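Local coordinates for protein alpha-1,3-glucanase (Paenibacillus glycanilyticus, PDB 6K0P) that probably hydrolyses the alpha-1,3-glucosidic linkages of alpha-1,3-glucan, as a member of glycoside hydrolase family 87, at residues 108-113 with 132-137; 122-127 with 277-282; 305-310 with 328-333. The protein carries 1 engineered substitution. All coordinates share one frame; numbering follows the deposited sequence. Where two conformers were deposited one is given.

Contact 1: 108-113 with 132-137; sequences SYLYAT and AYWLYE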
loop_
_atom_site.group_PDB
_atom_site.type_symbol
_atom_site.label_atom_id
_atom_site.label_comp_id
_atom_site.label_asym_id
_atom_site.label_seq_id
_atom_site.Cartn_x
_atom_site.Cartn_y
_atom_site.Cartn_z
ATOM N N SER A 108 14.116 5.218 6.223
ATOM C CA SER A 108 13.734 6.194 5.216
ATOM C C SER A 108 14.970 6.685 4.459
ATOM O O SER A 108 16.105 6.277 4.733
ATOM C CB SER A 108 12.972 7.346 5.875
ATOM O OG SER A 108 13.692 7.834 7.002
ATOM N N TYR A 109 14.732 7.580 3.492
ATOM C CA TYR A 109 15.753 8.188 2.640
ATOM C C TYR A 109 16.322 7.196 1.632
ATOM O O TYR A 109 17.324 6.520 1.900
ATOM C CB TYR A 109 16.849 8.891 3.458
ATOM C CG TYR A 109 16.354 10.146 4.149
ATOM C CD1 TYR A 109 15.610 10.070 5.322
ATOM C CD2 TYR A 109 16.627 11.404 3.625
ATOM C CE1 TYR A 109 15.144 11.206 5.947
ATOM C CE2 TYR A 109 16.166 12.545 4.248
ATOM C CZ TYR A 109 15.434 12.440 5.409
ATOM O OH TYR A 109 14.973 13.571 6.039
ATOM N N LEU A 110 15.676 7.104 0.472
ATOM C CA LEU A 110 16.122 6.269 -0.634
ATOM C C LEU A 110 16.451 7.203 -1.792
ATOM O O LEU A 110 15.709 8.152 -2.056
ATOM C CB LEU A 110 15.020 5.263 -1.026
ATOM C CG LEU A 110 14.833 4.003 -0.162
ATOM C CD1 LEU A 110 16.068 3.111 -0.243
ATOM C CD2 LEU A 110 14.498 4.315 1.303
ATOM N N TYR A 111 17.566 6.947 -2.477
ATOM C CA TYR A 111 18.177 7.947 -3.346
ATOM C C TYR A 111 18.012 7.605 -4.822
ATOM O O TYR A 111 18.095 6.438 -5.221
ATOM C CB TYR A 111 19.655 8.152 -2.980
ATOM C CG TYR A 111 19.799 8.765 -1.608
ATOM C CD1 TYR A 111 19.819 7.967 -0.479
ATOM C CD2 TYR A 111 19.870 10.146 -1.439
ATOM C CE1 TYR A 111 19.912 8.513 0.784
ATOM C CE2 TYR A 111 19.972 10.705 -0.169
ATOM C CZ TYR A 111 19.989 9.876 0.935
ATOM O OH TYR A 111 20.086 10.398 2.207
ATOM N N ALA A 112 17.770 8.639 -5.623
ATOM C CA ALA A 112 17.644 8.524 -7.071
ATOM C C ALA A 112 17.853 9.914 -7.660
ATOM O O ALA A 112 18.348 10.823 -6.985
ATOM C CB ALA A 112 16.285 7.931 -7.459
ATOM N N THR A 113 17.473 10.087 -8.919
ATOM C CA THR A 113 17.438 11.391 -9.563
ATOM C C THR A 113 16.128 11.497 -10.324
ATOM O O THR A 113 15.467 10.484 -10.571
ATOM C CB THR A 113 18.605 11.572 -10.546
ATOM O OG1 THR A 113 18.358 10.796 -11.723
ATOM C CG2 THR A 113 19.935 11.154 -9.916
ATOM N N ALA A 132 17.157 12.723 -2.262
ATOM C CA ALA A 132 16.511 11.834 -1.301
ATOM C C ALA A 132 15.010 11.764 -1.559
ATOM O O ALA A 132 14.351 12.797 -1.733
ATOM C CB ALA A 132 16.740 12.347 0.118
ATOM N N TYR A 133 14.473 10.546 -1.547
ATOM C CA TYR A 133 13.049 10.266 -1.659
ATOM C C TYR A 133 12.665 9.366 -0.496
ATOM O O TYR A 133 13.520 8.912 0.269
ATOM C CB TYR A 133 12.744 9.544 -2.981
ATOM C CG TYR A 133 13.125 10.334 -4.212
ATOM C CD1 TYR A 133 14.406 10.252 -4.750
ATOM C CD2 TYR A 133 12.204 11.166 -4.835
ATOM C CE1 TYR A 133 14.751 10.985 -5.888
ATOM C CE2 TYR A 133 12.543 11.906 -5.969
ATOM C CZ TYR A 133 13.812 11.801 -6.483
ATOM O OH TYR A 133 14.148 12.534 -7.604
ATOM N N TRP A 134 11.371 9.076 -0.374
ATOM C CA TRP A 134 10.870 8.160 0.659
ATOM C C TRP A 134 11.287 8.643 2.052
ATOM O O TRP A 134 11.960 7.946 2.819
ATOM C CB TRP A 134 11.314 6.713 0.407
ATOM C CG TRP A 134 10.782 6.090 -0.849
ATOM C CD1 TRP A 134 10.240 6.727 -1.943
ATOM C CD2 TRP A 134 10.726 4.690 -1.132
ATOM N NE1 TRP A 134 9.876 5.788 -2.895
ATOM C CE2 TRP A 134 10.164 4.536 -2.413
ATOM C CE3 TRP A 134 11.119 3.549 -0.425
ATOM C CZ2 TRP A 134 9.971 3.285 -2.997
ATOM C CZ3 TRP A 134 10.917 2.306 -1.000
ATOM C CH2 TRP A 134 10.344 2.186 -2.274
ATOM N N LEU A 135 10.859 9.864 2.359
ATOM C CA LEU A 135 11.392 10.635 3.474
ATOM C C LEU A 135 10.714 10.334 4.801
ATOM O O LEU A 135 11.305 10.611 5.849
ATOM C CB LEU A 135 11.228 12.127 3.177
ATOM C CG LEU A 135 11.814 12.602 1.847
ATOM C CD1 LEU A 135 11.314 14.008 1.533
ATOM C CD2 LEU A 135 13.332 12.585 1.924
ATOM N N TYR A 136 9.498 9.793 4.780
ATOM C CA TYR A 136 8.716 9.573 5.990
ATOM C C TYR A 136 8.927 8.172 6.553
ATOM O O TYR A 136 9.223 7.222 5.826
ATOM C CB TYR A 136 7.223 9.828 5.721
ATOM C CG TYR A 136 6.939 11.307 5.676
ATOM C CD1 TYR A 136 6.667 12.005 6.843
ATOM C CD2 TYR A 136 7.016 12.021 4.486
ATOM C CE1 TYR A 136 6.468 13.377 6.834
ATOM C CE2 TYR A 136 6.799 13.397 4.465
ATOM C CZ TYR A 136 6.525 14.063 5.643
ATOM O OH TYR A 136 6.315 15.425 5.647
ATOM N N GLU A 137 8.799 8.068 7.871
ATOM C CA GLU A 137 8.794 6.779 8.548
ATOM C C GLU A 137 7.946 6.906 9.807
ATOM O O GLU A 137 7.352 7.956 10.079
ATOM C CB GLU A 137 10.216 6.274 8.816
ATOM C CG GLU A 137 10.610 5.063 7.964
ATOM C CD GLU A 137 9.852 3.805 8.341
ATOM O OE1 GLU A 137 9.720 2.901 7.491
ATOM O OE2 GLU A 137 9.409 3.705 9.506
HETATM O O HOH W 1 12.393 10.019 8.304
#
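Tyr109 and Tyr111 both carry CG anti to the carbonyl carbon (chi1 -70° and -66°), and both rings meet the methyl group of Ala132: CD2 of Tyr109 and CE2 of Tyr111 each lie 3.6 Å from its CB. Leu135 adds a CH-pi contact, its CD2 standing 4.0 Å from the centroid of the Tyr109 ring, over the face but shifted toward the rim. The phenol groups end in polar surroundings, Tyr109 OH at Val81 O and Tyr45 OH, Tyr111 OH at Glu83. Leu110 and Tyr133 point to the other face of the strands. The Tyr133 ring turns its edge to Leu110 O and reaches across to Ala112, whose CB is 3.8 Å from Tyr133 CE1. Trp134 bears on Leu110 through CE3, 3.8 Å from Leu110 CG. The backbones are joined by paired bonds between Leu110 and Tyr133, and Tyr109 N continues to Trp134 O at 2.9 Å. Beyond that a water donates a hydrogen bond to Leu135 O (2.7 Å) and bonds to Ser108 OG. The arrangement is that of a short two-stranded antiparallel sheet, 110-112 with 131-133, closing a long irregular loop in the beta-rich D1 region.

Contact 2: 122-127 with 277-282; sequences YDNAPG and YINRVD. With GLC (alpha-D-glucopyranose), chain B.
Arg280 lies over the Tyr122 ring with its chain fully extended, CG anti to the backbone N (chi1 -179°), and its CD makes a CH-pi contact 3.8 Å from the ring centroid. The guanidinium is nearly parallel to the ring, the planes 16° apart, and Tyr122 OH sits under its face without bonding to NE. Tyr122 OH instead donates to Asp282 OD2 at 2.6 Å, on the syn lone pair, with the carboxylate turned 87° from the ring. Asp282 OD1 takes NE of Arg280 in a salt bridge of 2.9 Å and also accepts GLC O6 at 2.7 Å. Here a loop of the D1 region meets a loop of the pectate-lyase-like D2 region, beside a glucose-binding pocket. Arg280 NH2 adds a hydrogen bond to GLC O5 at 3.1 Å, Lys286 also bonds the sugar, and NH1 is paired with Asp354. An alanine in place of Arg280 would probably leave Asp282 and Asp354 without their cationic mate, the sugar O5 without this donor and the Tyr122 ring without the CH-pi contact of CD. Asn279 OD1 accepts Asn124 ND2 at 2.8 Å, in one of two deposited Asn124 conformers, and also Asn252 ND2.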
loop_
_atom_site.group_PDB
_atom_site.type_symbol
_atom_site.label_atom_id
_atom_site.label_comp_id
_atom_site.label_asym_id
_atom_site.label_seq_id
_atom_site.Cartn_x
_atom_site.Cartn_y
_atom_site.Cartn_z
ATOM N N TYR A 122 15.558 1.266 -4.415
ATOM C CA TYR A 122 16.658 0.313 -4.545
ATOM C C TYR A 122 17.952 0.773 -3.893
ATOM O O TYR A 122 18.773 -0.077 -3.514
ATOM C CB TYR A 122 16.965 0.043 -6.020
ATOM C CG TYR A 122 15.994 -0.881 -6.722
ATOM C CD1 TYR A 122 16.121 -2.261 -6.632
ATOM C CD2 TYR A 122 14.960 -0.366 -7.495
ATOM C CE1 TYR A 122 15.236 -3.111 -7.288
ATOM C CE2 TYR A 122 14.073 -1.196 -8.148
ATOM C CZ TYR A 122 14.211 -2.567 -8.048
ATOM O OH TYR A 122 13.328 -3.370 -8.719
ATOM N N ASP A 123 18.181 2.079 -3.776
ATOM C CA ASP A 123 19.508 2.607 -3.451
ATOM C C ASP A 123 19.448 3.415 -2.158
ATOM O O ASP A 123 18.884 4.515 -2.128
ATOM C CB ASP A 123 20.046 3.423 -4.629
ATOM C CG ASP A 123 20.083 2.611 -5.921
ATOM O OD1 ASP A 123 20.392 1.398 -5.850
ATOM O OD2 ASP A 123 19.790 3.165 -7.005
ATOM N N ASN A 124 20.055 2.884 -1.097
ATOM C CA ASN A 124 19.969 3.500 0.220
ATOM C C ASN A 124 21.072 4.515 0.501
ATOM O O ASN A 124 21.005 5.208 1.522
ATOM C CB ASN A 124 19.938 2.431 1.325
ATOM C CG ASN A 124 21.243 1.659 1.444
ATOM O OD1 ASN A 124 22.306 2.237 1.677
ATOM N ND2 ASN A 124 21.162 0.340 1.315
ATOM N N ALA A 125 22.075 4.634 -0.371
ATOM C CA ALA A 125 23.171 5.510 0.036
ATOM C C ALA A 125 23.100 6.867 -0.653
ATOM O O ALA A 125 22.827 6.939 -1.853
ATOM C CB ALA A 125 24.505 4.857 -0.323
ATOM N N PRO A 126 23.355 7.954 0.076
ATOM C CA PRO A 126 23.464 9.266 -0.572
ATOM C C PRO A 126 24.672 9.308 -1.492
ATOM O O PRO A 126 25.575 8.471 -1.425
ATOM C CB PRO A 126 23.633 10.241 0.599
ATOM C CG PRO A 126 24.129 9.408 1.728
ATOM C CD PRO A 126 23.571 8.027 1.533
ATOM N N GLY A 127 24.674 10.289 -2.379
ATOM C CA GLY A 127 25.775 10.368 -3.322
ATOM C C GLY A 127 25.700 11.625 -4.154
ATOM O O GLY A 127 24.704 12.355 -4.142
ATOM N N TYR A 277 15.047 -4.814 6.199
ATOM C CA TYR A 277 15.356 -4.275 4.885
ATOM C C TYR A 277 15.427 -2.760 4.966
ATOM O O TYR A 277 14.606 -2.119 5.628
ATOM C CB TYR A 277 14.323 -4.717 3.835
ATOM C CG TYR A 277 14.616 -6.111 3.334
ATOM C CD1 TYR A 277 14.162 -7.223 4.033
ATOM C CD2 TYR A 277 15.389 -6.320 2.190
ATOM C CE1 TYR A 277 14.446 -8.514 3.600
ATOM C CE2 TYR A 277 15.690 -7.612 1.754
ATOM C CZ TYR A 277 15.211 -8.699 2.465
ATOM O OH TYR A 277 15.491 -9.995 2.070
ATOM N N ILE A 278 16.453 -2.202 4.322
ATOM C CA ILE A 278 16.603 -0.762 4.167
ATOM C C ILE A 278 16.554 -0.340 2.714
ATOM O O ILE A 278 16.681 0.852 2.418
ATOM C CB ILE A 278 17.874 -0.238 4.860
ATOM C CG1 ILE A 278 19.115 -0.936 4.296
ATOM C CG2 ILE A 278 17.758 -0.452 6.368
ATOM C CD1 ILE A 278 20.427 -0.338 4.789
ATOM N N ASN A 279 16.390 -1.288 1.800
ATOM C CA ASN A 279 16.176 -0.997 0.392
ATOM C C ASN A 279 15.551 -2.231 -0.240
ATOM O O ASN A 279 15.491 -3.304 0.368
ATOM C CB ASN A 279 17.480 -0.595 -0.327
ATOM C CG ASN A 279 18.552 -1.662 -0.223
ATOM O OD1 ASN A 279 19.352 -1.662 0.714
ATOM N ND2 ASN A 279 18.566 -2.587 -1.180
ATOM N N ARG A 280 15.089 -2.060 -1.470
ATOM C CA ARG A 280 14.475 -3.143 -2.217
ATOM C C ARG A 280 15.545 -4.085 -2.746
ATOM O O ARG A 280 16.612 -3.644 -3.197
ATOM C CB ARG A 280 13.688 -2.553 -3.386
ATOM C CG ARG A 280 12.972 -3.562 -4.252
ATOM C CD ARG A 280 12.113 -2.834 -5.277
ATOM N NE ARG A 280 11.462 -3.768 -6.185
ATOM C CZ ARG A 280 10.424 -3.461 -6.956
ATOM N NH1 ARG A 280 9.914 -2.240 -6.925
ATOM N NH2 ARG A 280 9.885 -4.379 -7.752
ATOM N N VAL A 281 15.249 -5.382 -2.682
ATOM C CA VAL A 281 16.038 -6.430 -3.322
ATOM C C VAL A 281 15.049 -7.356 -4.011
ATOM O O VAL A 281 14.048 -7.753 -3.405
ATOM C CB VAL A 281 16.880 -7.211 -2.294
ATOM C CG1 VAL A 281 17.787 -8.231 -3.000
ATOM C CG2 VAL A 281 17.709 -6.257 -1.432
ATOM N N ASP A 282 15.308 -7.689 -5.271
ATOM C CA ASP A 282 14.371 -8.484 -6.052
ATOM C C ASP A 282 14.789 -9.949 -6.013
ATOM O O ASP A 282 15.856 -10.315 -6.530
ATOM C CB ASP A 282 14.272 -7.981 -7.492
ATOM C CG ASP A 282 13.657 -6.596 -7.585
ATOM O OD1 ASP A 282 12.882 -6.211 -6.687
ATOM O OD2 ASP A 282 13.945 -5.894 -8.570
HETATM C C1 GLC B . 10.230 -7.742 -9.337
HETATM C C2 GLC B . 10.553 -9.207 -9.553
HETATM C C3 GLC B . 9.711 -10.048 -8.621
HETATM C C4 GLC B . 9.883 -9.581 -7.181
HETATM C C5 GLC B . 9.507 -8.129 -7.080
HETATM C C6 GLC B . 9.798 -7.535 -5.710
HETATM O O1 GLC B . 8.940 -7.563 -9.814
HETATM O O2 GLC B . 10.326 -9.500 -10.936
HETATM O O3 GLC B . 10.234 -11.364 -8.648
HETATM O O4 GLC B . 9.064 -10.311 -6.304
HETATM O O5 GLC B . 10.278 -7.401 -7.984
HETATM O O6 GLC B . 11.114 -7.699 -5.263
#

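Contact 3: 305-310 with 328-333; sequences HFVCLY and TFAAGI. Engineered in segment 328-333: Ala331 (natural residue Asp). With GLC (alpha-D-glucopyranose), chain B.
Two successive coils of the pectate-lyase-like beta-helix meet where Tyr310 and Ile333 pair as parallel strand residues, just beyond a looser stretch that borders a sugar pocket. Along that stretch the backbones remain bonded in an irregular pattern. Phe329 N donates to Phe306 O at 2.9 Å, and Ala330 N reaches a lone pair of Val307 O at 2.8 Å, in the carbonyl plane. At the corner, Gly332 O takes Leu309 N at 2.9 Å and, weakly, Tyr310 N, so one carbonyl ties down two consecutive amides. Thr328 stays within its own segment: Thr328 OG1 donates to Ala330 O at 3.0 Å, a bond to the residue two places on. The Phe329 ring presents its edge to Phe306 O and His305 CA, while His305 itself bonds through NE2 to Glu137 and stacks on Phe107. Leu309 and Ile333 lie side by side and point the same way, CD2 of the first 4.0 Å from CG1 of the second, among Phe320 and Ile325 of strand 319-326. Val307 faces the ligand. Val307 CG1, anti to the backbone N (chi1 -180°), touches Ala330 CB at 3.5 Å and GLC O6 at 3.4 Å, and Ala330 CB in turn meets GLC C6 at 3.8 Å. The two side chains thus offer the sugar's hydroxymethyl arm a small apolar patch, whereas its polar grip comes from Arg280, Asp282 and Lys286. At Cys308 both CB and SG crowd the carbonyl oxygen of Ala331, an engineered alanine where the natural sequence has aspartate. Parallel pairing of successive coils, with aliphatic side chains stacked between them, is characteristic of the right-handed parallel beta-helix of pectate-lyase-like proteins, which here also borders the sugar site.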
loop_
_atom_site.group_PDB
_atom_site.type_symbol
_atom_site.label_atom_id
_atom_site.label_comp_id
_atom_site.label_asym_id
_atom_site.label_seq_id
_atom_site.Cartn_x
_atom_site.Cartn_y
_atom_site.Cartn_z
ATOM N N HIS A 305 8.990 -3.288 6.722
ATOM C CA HIS A 305 10.426 -3.339 6.425
ATOM C C HIS A 305 10.853 -4.691 5.870
ATOM O O HIS A 305 11.964 -5.165 6.137
ATOM C CB HIS A 305 11.278 -2.887 7.617
ATOM C CG HIS A 305 10.856 -1.562 8.162
ATOM N ND1 HIS A 305 10.824 -1.284 9.512
ATOM C CD2 HIS A 305 10.429 -0.444 7.531
ATOM C CE1 HIS A 305 10.390 -0.046 9.689
ATOM N NE2 HIS A 305 10.144 0.485 8.504
ATOM N N PHE A 306 9.955 -5.303 5.101
ATOM C CA PHE A 306 10.262 -6.371 4.163
ATOM C C PHE A 306 10.116 -5.823 2.753
ATOM O O PHE A 306 9.654 -4.696 2.545
ATOM C CB PHE A 306 9.335 -7.579 4.389
ATOM C CG PHE A 306 9.635 -8.319 5.664
ATOM C CD1 PHE A 306 9.060 -7.922 6.867
ATOM C CD2 PHE A 306 10.527 -9.381 5.669
ATOM C CE1 PHE A 306 9.353 -8.589 8.050
ATOM C CE2 PHE A 306 10.823 -10.052 6.847
ATOM C CZ PHE A 306 10.239 -9.655 8.039
ATOM N N VAL A 307 10.530 -6.627 1.773
ATOM C CA VAL A 307 10.271 -6.258 0.387
ATOM C C VAL A 307 8.780 -6.381 0.086
ATOM O O VAL A 307 8.159 -5.448 -0.439
ATOM C CB VAL A 307 11.158 -7.074 -0.573
ATOM C CG1 VAL A 307 10.883 -6.668 -2.027
ATOM C CG2 VAL A 307 12.630 -6.833 -0.241
ATOM N N CYS A 308 8.168 -7.504 0.484
ATOM C CA CYS A 308 6.726 -7.694 0.363
ATOM C C CYS A 308 6.223 -8.457 1.575
ATOM O O CYS A 308 6.998 -9.125 2.269
ATOM C CB CYS A 308 6.341 -8.564 -0.847
ATOM S SG CYS A 308 7.109 -8.110 -2.405
ATOM N N LEU A 309 4.900 -8.402 1.790
ATOM C CA LEU A 309 4.274 -9.382 2.677
ATOM C C LEU A 309 4.219 -10.748 2.009
ATOM O O LEU A 309 4.683 -11.743 2.575
ATOM C CB LEU A 309 2.873 -8.936 3.112
ATOM C CG LEU A 309 2.041 -10.029 3.819
ATOM C CD1 LEU A 309 2.793 -10.639 5.013
ATOM C CD2 LEU A 309 0.673 -9.501 4.273
ATOM N N TYR A 310 3.669 -10.816 0.797
ATOM C CA TYR A 310 3.451 -12.098 0.142
ATOM C C TYR A 310 3.367 -11.891 -1.363
ATOM O O TYR A 310 2.753 -10.924 -1.833
ATOM C CB TYR A 310 2.166 -12.768 0.646
ATOM C CG TYR A 310 1.955 -14.132 0.039
ATOM C CD1 TYR A 310 2.773 -15.199 0.392
ATOM C CD2 TYR A 310 0.967 -14.347 -0.910
ATOM C CE1 TYR A 310 2.603 -16.455 -0.175
ATOM C CE2 TYR A 310 0.781 -15.601 -1.466
ATOM C CZ TYR A 310 1.607 -16.644 -1.105
ATOM O OH TYR A 310 1.439 -17.884 -1.689
ATOM N N THR A 328 7.022 -1.030 3.242
ATOM C CA THR A 328 7.727 -2.098 2.542
ATOM C C THR A 328 8.487 -1.527 1.352
ATOM O O THR A 328 8.258 -0.396 0.907
ATOM C CB THR A 328 6.774 -3.201 2.060
ATOM O OG1 THR A 328 5.836 -2.656 1.122
ATOM C CG2 THR A 328 5.997 -3.815 3.225
ATOM N N PHE A 329 9.404 -2.329 0.824
ATOM C CA PHE A 329 10.270 -1.836 -0.237
ATOM C C PHE A 329 9.813 -2.212 -1.635
ATOM O O PHE A 329 10.353 -1.674 -2.609
ATOM C CB PHE A 329 11.733 -2.187 0.056
ATOM C CG PHE A 329 12.256 -1.423 1.231
ATOM C CD1 PHE A 329 12.806 -0.160 1.058
ATOM C CD2 PHE A 329 12.088 -1.907 2.517
ATOM C CE1 PHE A 329 13.233 0.580 2.144
ATOM C CE2 PHE A 329 12.513 -1.169 3.615
ATOM C CZ PHE A 329 13.084 0.075 3.421
ATOM N N ALA A 330 8.807 -3.075 -1.749
ATOM C CA ALA A 330 8.129 -3.317 -3.015
ATOM C C ALA A 330 6.652 -3.575 -2.742
ATOM O O ALA A 330 6.093 -3.008 -1.796
ATOM C CB ALA A 330 8.790 -4.457 -3.799
ATOM N N ALA A 331 6.021 -4.434 -3.543
ATOM C CA ALA A 331 4.581 -4.653 -3.454
ATOM C C ALA A 331 4.172 -5.179 -2.079
ATOM O O ALA A 331 4.942 -5.850 -1.391
ATOM C CB ALA A 331 4.141 -5.652 -4.533
ATOM N N GLY A 332 2.940 -4.875 -1.676
ATOM C CA GLY A 332 2.424 -5.391 -0.412
ATOM C C GLY A 332 2.009 -6.850 -0.525
ATOM O O GLY A 332 2.651 -7.747 0.038
ATOM N N ILE A 333 0.923 -7.092 -1.256
ATOM C CA ILE A 333 0.481 -8.441 -1.601
ATOM C C ILE A 333 0.299 -8.493 -3.106
ATOM O O ILE A 333 -0.395 -7.643 -3.678
ATOM C CB ILE A 333 -0.844 -8.832 -0.918
ATOM C CG1 ILE A 333 -0.702 -8.859 0.606
ATOM C CG2 ILE A 333 -1.307 -10.193 -1.435
ATOM C CD1 ILE A 333 -2.018 -9.123 1.339
HETATM C C1 GLC B . 10.230 -7.742 -9.337
HETATM C C2 GLC B . 10.553 -9.207 -9.553
HETATM C C3 GLC B . 9.711 -10.048 -8.621
HETATM C C4 GLC B . 9.883 -9.581 -7.181
HETATM C C5 GLC B . 9.507 -8.129 -7.080
HETATM C C6 GLC B . 9.798 -7.535 -5.710
HETATM O O1 GLC B . 8.940 -7.563 -9.814
HETATM O O2 GLC B . 10.326 -9.500 -10.936
HETATM O O3 GLC B . 10.234 -11.364 -8.648
HETATM O O4 GLC B . 9.064 -10.311 -6.304
HETATM O O5 GLC B . 10.278 -7.401 -7.984
HETATM O O6 GLC B . 11.114 -7.699 -5.263
#

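How the contacts relate
Contacts 1 and 3 are buried, each within one region, D1 for 108-113 with 132-137 and the D2 beta-helix for 305-310 with 328-333; contact 2 is only partly buried and joins the two regions. Contact 1 rests on antiparallel bonds and aromatic packing, contact 3 mostly on irregular backbone bonds, with one parallel bridge and aliphatic packing, and contact 2 on side-chain hydrogen bonds and an arginine packed on a tyrosine ring. Contacts 2 and 3 border the same glucose, polar from the first and apolar from the second. All three touch: Tyr111 N meets Asp123 O between contacts 1 and 2, Glu137 bonds to His305 and Trp134 packs on Phe329 between contacts 1 and 3, and Tyr277 N meets His305 O between contacts 2 and 3.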